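Polymeric Immunoglobulin Receptor (Oncorhynchus mykiss, PDB 5F1S) binds polymeric immunoglobulins and probably carries them to mucosal surfaces, its ectodomain supplying the secretory component. Local coordinates at residues R1-L11 / V16-S28. Residues are numbered along the deposited sequence; the frame is centred on the assembly and turned at random.
Sequences RVTTVGDLAVL and VMIPCHYGPQYAS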
ATOM      1  N   ARG A   1     -10.862 -18.447  19.220  1.00 46.73           N
ATOM      2  CA  ARG A   1     -11.007 -17.712  17.917  1.00 41.95           C
ATOM      3  C   ARG A   1      -9.972 -16.582  17.820  1.00 37.71           C
ATOM      4  O   ARG A   1      -9.904 -15.739  18.712  1.00 37.22           O
ATOM      5  CB  ARG A   1     -12.394 -17.118  17.802  1.00 45.85           C
ATOM      6  CG  ARG A   1     -12.705 -16.545  16.427  1.00 51.77           C
ATOM      7  CD  ARG A   1     -14.165 -16.091  16.347  1.00 67.29           C
ATOM      8  NE  ARG A   1     -14.499 -15.500  15.049  1.00 72.93           N
ATOM      9  CZ  ARG A   1     -14.728 -16.193  13.936  1.00 80.93           C
ATOM     10  NH1 ARG A   1     -14.662 -17.523  13.931  1.00 90.88           N
ATOM     11  NH2 ARG A   1     -15.021 -15.544  12.816  1.00 79.59           N
ATOM     12  N   VAL A   2      -9.180 -16.603  16.769  1.00 34.47           N
ATOM     13  CA  VAL A   2      -8.239 -15.535  16.429  1.00 30.92           C
ATOM     14  C   VAL A   2      -8.456 -15.227  14.960  1.00 31.97           C
ATOM     15  O   VAL A   2      -8.603 -16.151  14.165  1.00 32.63           O
ATOM     16  CB  VAL A   2      -6.780 -15.949  16.669  1.00 31.16           C
ATOM     17  CG1 VAL A   2      -5.823 -14.864  16.135  1.00 33.36           C
ATOM     18  CG2 VAL A   2      -6.587 -16.265  18.161  1.00 32.67           C
ATOM     19  N   THR A   3      -8.555 -13.953  14.619  1.00 30.93           N
ATOM     20  CA  THR A   3      -8.849 -13.563  13.243  1.00 32.96           C
ATOM     21  C   THR A   3      -7.997 -12.362  12.863  1.00 33.91           C
ATOM     22  O   THR A   3      -7.581 -11.562  13.705  1.00 29.96           O
ATOM     23  CB  THR A   3     -10.320 -13.203  13.039  1.00 37.34           C
ATOM     24  OG1 THR A   3     -10.670 -12.096  13.859  1.00 36.32           O
ATOM     25  CG2 THR A   3     -11.229 -14.330  13.461  1.00 44.50           C
ATOM     26  N   THR A   4      -7.832 -12.187  11.562  1.00 31.59           N
ATOM     27  CA  THR A   4      -7.064 -11.071  11.078  1.00 31.09           C
ATOM     28  C   THR A   4      -7.612 -10.674   9.711  1.00 31.96           C
ATOM     29  O   THR A   4      -8.671 -11.147   9.281  1.00 34.98           O
ATOM     30  CB  THR A   4      -5.567 -11.407  11.049  1.00 33.89           C
ATOM     31  OG1 THR A   4      -4.813 -10.248  10.756  1.00 31.88           O
ATOM     32  CG2 THR A   4      -5.217 -12.455   9.977  1.00 32.21           C
ATOM     33  N   VAL A   5      -6.940  -9.739   9.082  1.00 31.82           N
ATOM     34  CA  VAL A   5      -7.400  -9.166   7.824  1.00 33.56           C
ATOM     35  C   VAL A   5      -7.112 -10.110   6.664  1.00 32.24           C
ATOM     36  O   VAL A   5      -6.353 -11.071   6.797  1.00 30.88           O
ATOM     37  CB  VAL A   5      -6.734  -7.811   7.562  1.00 33.67           C
ATOM     38  CG1 VAL A   5      -7.118  -6.802   8.672  1.00 36.35           C
ATOM     39  CG2 VAL A   5      -5.207  -7.955   7.515  1.00 32.15           C
ATOM     40  N   GLY A   6      -7.646  -9.772   5.481  1.00 36.78           N
ATOM     41  CA  GLY A   6      -7.412 -10.596   4.318  1.00 35.09           C
ATOM     42  C   GLY A   6      -6.058 -10.333   3.696  1.00 35.76           C
ATOM     43  O   GLY A   6      -5.320  -9.449   4.105  1.00 33.63           O
ATOM     44  N   ASP A   7      -5.729 -11.127   2.682  1.00 35.71           N
ATOM     45  CA  ASP A   7      -4.387 -11.061   2.109  1.00 34.12           C
ATOM     46  C   ASP A   7      -4.103  -9.642   1.627  1.00 34.83           C
ATOM     47  O   ASP A   7      -4.994  -8.932   1.166  1.00 35.58           O
ATOM     48  CB  ASP A   7      -4.249 -12.056   0.959  1.00 36.45           C
ATOM     49  CG  ASP A   7      -4.420 -13.482   1.407  1.00 39.57           C
ATOM     50  OD1 ASP A   7      -4.223 -13.786   2.610  1.00 38.22           O
ATOM     51  OD2 ASP A   7      -4.710 -14.330   0.538  1.00 39.43           O
ATOM     52  N   LEU A   8      -2.862  -9.221   1.779  1.00 35.05           N
ATOM     53  CA  LEU A   8      -2.455  -7.832   1.557  1.00 36.46           C
ATOM     54  C   LEU A   8      -1.472  -7.788   0.420  1.00 34.01           C
ATOM     55  O   LEU A   8      -0.657  -8.698   0.265  1.00 34.77           O
ATOM     56  CB  LEU A   8      -1.717  -7.200   2.788  1.00 37.71           C
ATOM     57  CG  LEU A   8      -2.360  -7.127   4.161  1.00 37.85           C
ATOM     58  CD1 LEU A   8      -1.373  -6.597   5.177  1.00 44.95           C
ATOM     59  CD2 LEU A   8      -3.561  -6.201   4.088  1.00 43.77           C
ATOM     60  N   ALA A   9      -1.498  -6.668  -0.314  1.00 32.69           N
ATOM     61  CA  ALA A   9      -0.458  -6.325  -1.265  1.00 34.13           C
ATOM     62  C   ALA A   9       0.056  -4.937  -0.917  1.00 34.42           C
ATOM     63  O   ALA A   9      -0.723  -4.016  -0.682  1.00 36.30           O
ATOM     64  CB  ALA A   9      -0.979  -6.372  -2.710  1.00 36.70           C
ATOM     65  N   VAL A  10       1.356  -4.795  -0.824  1.00 32.71           N
ATOM     66  CA  VAL A  10       1.928  -3.540  -0.391  1.00 30.63           C
ATOM     67  C   VAL A  10       3.153  -3.253  -1.244  1.00 32.37           C
ATOM     68  O   VAL A  10       3.938  -4.163  -1.524  1.00 32.55           O
ATOM     69  CB  VAL A  10       2.287  -3.623   1.102  1.00 36.77           C
ATOM     70  CG1 VAL A  10       3.289  -4.735   1.342  1.00 35.67           C
ATOM     71  CG2 VAL A  10       2.856  -2.331   1.580  1.00 41.17           C
ATOM     72  N   LEU A  11       3.351  -1.992  -1.594  1.00 30.94           N
ATOM     73  CA  LEU A  11       4.555  -1.614  -2.347  1.00 30.74           C
ATOM     74  C   LEU A  11       5.821  -1.693  -1.490  1.00 31.78           C
ATOM     75  O   LEU A  11       5.838  -1.291  -0.321  1.00 30.24           O
ATOM     76  CB  LEU A  11       4.417  -0.189  -2.866  1.00 29.38           C
ATOM     77  CG  LEU A  11       3.340   0.070  -3.903  1.00 32.97           C
ATOM     78  CD1 LEU A  11       3.113   1.544  -4.125  1.00 34.30           C
ATOM     79  CD2 LEU A  11       3.720  -0.574  -5.171  1.00 33.20           C
ATOM     80  N   VAL A  16       3.129  -2.127   7.095  1.00 31.59           N
ATOM     81  CA  VAL A  16       1.779  -2.613   7.338  1.00 31.66           C
ATOM     82  C   VAL A  16       1.504  -2.646   8.835  1.00 32.63           C
ATOM     83  O   VAL A  16       2.403  -2.837   9.649  1.00 30.17           O
ATOM     84  CB  VAL A  16       1.506  -4.008   6.734  1.00 34.61           C
ATOM     85  CG1 VAL A  16       1.590  -3.958   5.195  1.00 37.27           C
ATOM     86  CG2 VAL A  16       2.441  -5.053   7.294  1.00 31.78           C
ATOM     87  N   MET A  17       0.236  -2.466   9.167  1.00 29.27           N
ATOM     88  CA  MET A  17      -0.262  -2.520  10.537  1.00 29.61           C
ATOM     89  C   MET A  17      -1.376  -3.551  10.528  1.00 31.65           C
ATOM     90  O   MET A  17      -2.401  -3.321   9.880  1.00 32.76           O
ATOM     91  CB  MET A  17      -0.784  -1.156  11.011  1.00 31.12           C
ATOM     92  CG  MET A  17      -1.338  -1.207  12.403  1.00 31.57           C
ATOM     93  SD  MET A  17      -2.063   0.457  12.855  1.00 42.69           S
ATOM     94  CE  MET A  17      -3.471   0.488  11.890  1.00 40.79           C
ATOM     95  N   ILE A  18      -1.170  -4.674  11.211  1.00 28.71           N
ATOM     96  CA  ILE A  18      -2.020  -5.853  11.098  1.00 27.62           C
ATOM     97  C   ILE A  18      -2.694  -6.076  12.448  1.00 26.29           C
ATOM     98  O   ILE A  18      -1.997  -6.374  13.424  1.00 28.10           O
ATOM     99  CB  ILE A  18      -1.210  -7.093  10.691  1.00 28.87           C
ATOM    100  CG1 ILE A  18      -0.629  -6.820   9.299  1.00 35.90           C
ATOM    101  CG2 ILE A  18      -2.066  -8.316  10.710  1.00 31.07           C
ATOM    102  CD1 ILE A  18       0.491  -7.739   8.954  1.00 52.59           C
ATOM    103  N   PRO A  19      -4.026  -6.026  12.519  1.00 29.14           N
ATOM    104  CA  PRO A  19      -4.733  -6.441  13.750  1.00 27.38           C
ATOM    105  C   PRO A  19      -4.924  -7.944  13.812  1.00 32.34           C
ATOM    106  O   PRO A  19      -5.512  -8.550  12.899  1.00 32.15           O
ATOM    107  CB  PRO A  19      -6.086  -5.729  13.630  1.00 28.27           C
ATOM    108  CG  PRO A  19      -6.355  -5.754  12.102  1.00 32.37           C
ATOM    109  CD  PRO A  19      -4.981  -5.562  11.479  1.00 30.23           C
ATOM    110  N   CYS A  20      -4.595  -8.508  14.970  1.00 28.86           N
ATOM    111  CA  CYS A  20      -4.873  -9.891  15.306  1.00 28.69           C
ATOM    112  C   CYS A  20      -5.880  -9.857  16.439  1.00 30.29           C
ATOM    113  O   CYS A  20      -5.490  -9.679  17.606  1.00 28.74           O
ATOM    114  CB  CYS A  20      -3.603 -10.619  15.739  1.00 30.15           C
ATOM    115  SG  CYS A  20      -2.298 -10.786  14.453  1.00 32.62           S
ATOM    116  N   HIS A  21      -7.151 -10.037  16.102  1.00 28.83           N
ATOM    117  CA  HIS A  21      -8.224  -9.987  17.083  1.00 30.56           C
ATOM    118  C   HIS A  21      -8.396 -11.370  17.709  1.00 30.66           C
ATOM    119  O   HIS A  21      -8.209 -12.399  17.063  1.00 30.17           O
ATOM    120  CB  HIS A  21      -9.552  -9.511  16.479  1.00 31.42           C
ATOM    121  CG  HIS A  21      -9.605  -8.026  16.219  1.00 34.17           C
ATOM    122  ND1 HIS A  21     -10.070  -7.106  17.142  1.00 39.41           N
ATOM    123  CD2 HIS A  21      -9.225  -7.316  15.143  1.00 31.47           C
ATOM    124  CE1 HIS A  21      -9.983  -5.891  16.627  1.00 33.02           C
ATOM    125  NE2 HIS A  21      -9.493  -6.000  15.407  1.00 36.14           N
ATOM    126  N   TYR A  22      -8.737 -11.390  18.991  1.00 32.23           N
ATOM    127  CA  TYR A  22      -8.839 -12.673  19.669  1.00 29.31           C
ATOM    128  C   TYR A  22      -9.976 -12.661  20.674  1.00 32.79           C
ATOM    129  O   TYR A  22     -10.434 -11.615  21.131  1.00 32.23           O
ATOM    130  CB  TYR A  22      -7.553 -13.045  20.375  1.00 30.44           C
ATOM    131  CG  TYR A  22      -7.004 -12.006  21.297  1.00 31.05           C
ATOM    132  CD1 TYR A  22      -7.388 -11.963  22.630  1.00 31.49           C
ATOM    133  CD2 TYR A  22      -6.085 -11.062  20.856  1.00 31.16           C
ATOM    134  CE1 TYR A  22      -6.836 -11.022  23.515  1.00 33.92           C
ATOM    135  CE2 TYR A  22      -5.544 -10.082  21.739  1.00 30.55           C
ATOM    136  CZ  TYR A  22      -5.931 -10.105  23.075  1.00 33.81           C
ATOM    137  OH  TYR A  22      -5.375  -9.226  23.982  1.00 31.74           O
ATOM    138  N   GLY A  23     -10.423 -13.856  21.011  1.00 38.12           N
ATOM    139  CA  GLY A  23     -11.538 -13.993  21.909  1.00 39.33           C
ATOM    140  C   GLY A  23     -11.142 -13.618  23.324  1.00 38.13           C
ATOM    141  O   GLY A  23      -9.965 -13.664  23.700  1.00 36.62           O
ATOM    142  N   PRO A  24     -12.125 -13.257  24.148  1.00 41.40           N
ATOM    143  CA  PRO A  24     -11.809 -12.725  25.478  1.00 39.43           C
ATOM    144  C   PRO A  24     -11.083 -13.712  26.381  1.00 39.17           C
ATOM    145  O   PRO A  24     -10.481 -13.278  27.367  1.00 41.59           O
ATOM    146  CB  PRO A  24     -13.197 -12.352  26.045  1.00 43.55           C
ATOM    147  CG  PRO A  24     -14.098 -13.199  25.354  1.00 44.16           C
ATOM    148  CD  PRO A  24     -13.573 -13.351  23.949  1.00 44.25           C
ATOM    149  N   GLN A  25     -11.062 -15.001  26.055  1.00 39.13           N
ATOM    150  CA  GLN A  25     -10.300 -15.963  26.846  1.00 37.17           C
ATOM    151  C   GLN A  25      -8.806 -15.712  26.803  1.00 39.67           C
ATOM    152  O   GLN A  25      -8.072 -16.181  27.676  1.00 38.27           O
ATOM    153  CB  GLN A  25     -10.540 -17.363  26.328  1.00 42.15           C
ATOM    154  CG  GLN A  25     -11.967 -17.774  26.390  1.00 46.54           C
ATOM    155  CD  GLN A  25     -12.688 -17.627  25.048  1.00 51.18           C
ATOM    156  OE1 GLN A  25     -12.311 -16.818  24.176  1.00 42.68           O
ATOM    157  NE2 GLN A  25     -13.731 -18.436  24.873  1.00 59.43           N
ATOM    158  N   TYR A  26      -8.312 -15.040  25.771  1.00 35.34           N
ATOM    159  CA  TYR A  26      -6.886 -15.064  25.529  1.00 35.02           C
ATOM    160  C   TYR A  26      -6.180 -13.789  25.953  1.00 33.65           C
ATOM    161  O   TYR A  26      -4.990 -13.639  25.658  1.00 35.11           O
ATOM    162  CB  TYR A  26      -6.641 -15.395  24.056  1.00 35.68           C
ATOM    163  CG  TYR A  26      -7.255 -16.767  23.736  1.00 35.63           C
ATOM    164  CD1 TYR A  26      -6.796 -17.900  24.377  1.00 38.44           C
ATOM    165  CD2 TYR A  26      -8.304 -16.905  22.847  1.00 36.86           C
ATOM    166  CE1 TYR A  26      -7.351 -19.136  24.124  1.00 39.38           C
ATOM    167  CE2 TYR A  26      -8.881 -18.155  22.591  1.00 37.68           C
ATOM    168  CZ  TYR A  26      -8.382 -19.268  23.249  1.00 39.42           C
ATOM    169  OH  TYR A  26      -8.893 -20.534  23.050  1.00 41.88           O
ATOM    170  N   ALA A  27      -6.844 -12.933  26.733  1.00 34.90           N
ATOM    171  CA  ALA A  27      -6.246 -11.668  27.151  1.00 38.03           C
ATOM    172  C   ALA A  27      -4.919 -11.859  27.860  1.00 40.80           C
ATOM    173  O   ALA A  27      -3.978 -11.100  27.632  1.00 38.81           O
ATOM    174  CB  ALA A  27      -7.212 -10.924  28.059  1.00 40.62           C
ATOM    175  N   SER A  28      -4.810 -12.857  28.739  1.00 40.82           N
ATOM    176  CA  SER A  28      -3.634 -12.946  29.605  1.00 40.51           C
ATOM    177  C   SER A  28      -2.449 -13.704  28.999  1.00 39.85           C
ATOM    178  O   SER A  28      -1.393 -13.800  29.651  1.00 38.29           O
ATOM    179  CB  SER A  28      -4.035 -13.609  30.935  1.00 45.62           C
ATOM    180  OG  SER A  28      -4.247 -14.995  30.689  1.00 45.37           O
TER
HETATM  181  O   HOH W   1     -12.402 -17.459  21.500  1.00 45.88           O
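Thr4 and Leu8 owe their contacts with strand 16-22 to their torsions. In Thr4, chi1 of -172° turns OG1 away from its own backbone N and onto the carbonyl of Pro19, where it donates a hydrogen bond of 2.8 Å from OG1 to Pro19 O. The hydroxyl sits well above the carbonyl plane, 41° out of it, with Ile18 CG2 against its flank. In Leu8, chi1 of -58° sets CG opposite the carbonyl carbon and an extended chi2 carries CD1 on, tip to tip against Val16 CG1 at 4.0 Å.

Val2 and Thr3 pair antiparallel with Tyr22 and His21. Thr3 and His21 exchange two backbone bonds, Thr3 N to His21 O and His21 N to Thr3 O, each 2.9 Å, and Gly23 N reaches Arg1 O at 3.0 Å. One water links Arg1 N to Gln25 OE1, fastening the N-terminus to the turn beyond the strand. Farther on, at Val5, side-chain contacts replace the backbone bonds: CG1 lies 3.7 Å from Pro19 CG, the two side chains roughly perpendicular. Leu8 and Val10 then meet Val16 between the two sheets, which the Cys20-Cys90 disulfide ties together.

With an alanine in place of Thr4, Pro19 O would probably lose its hydroxyl partner, leaving the passage from one sheet to the other less firmly held. The N-terminal strand is thus split between two sheets, as in V-set domains: toward strand 16-22 it gives up backbone bonding for apolar packing, while its own backbone bonds go over to strand 103-111.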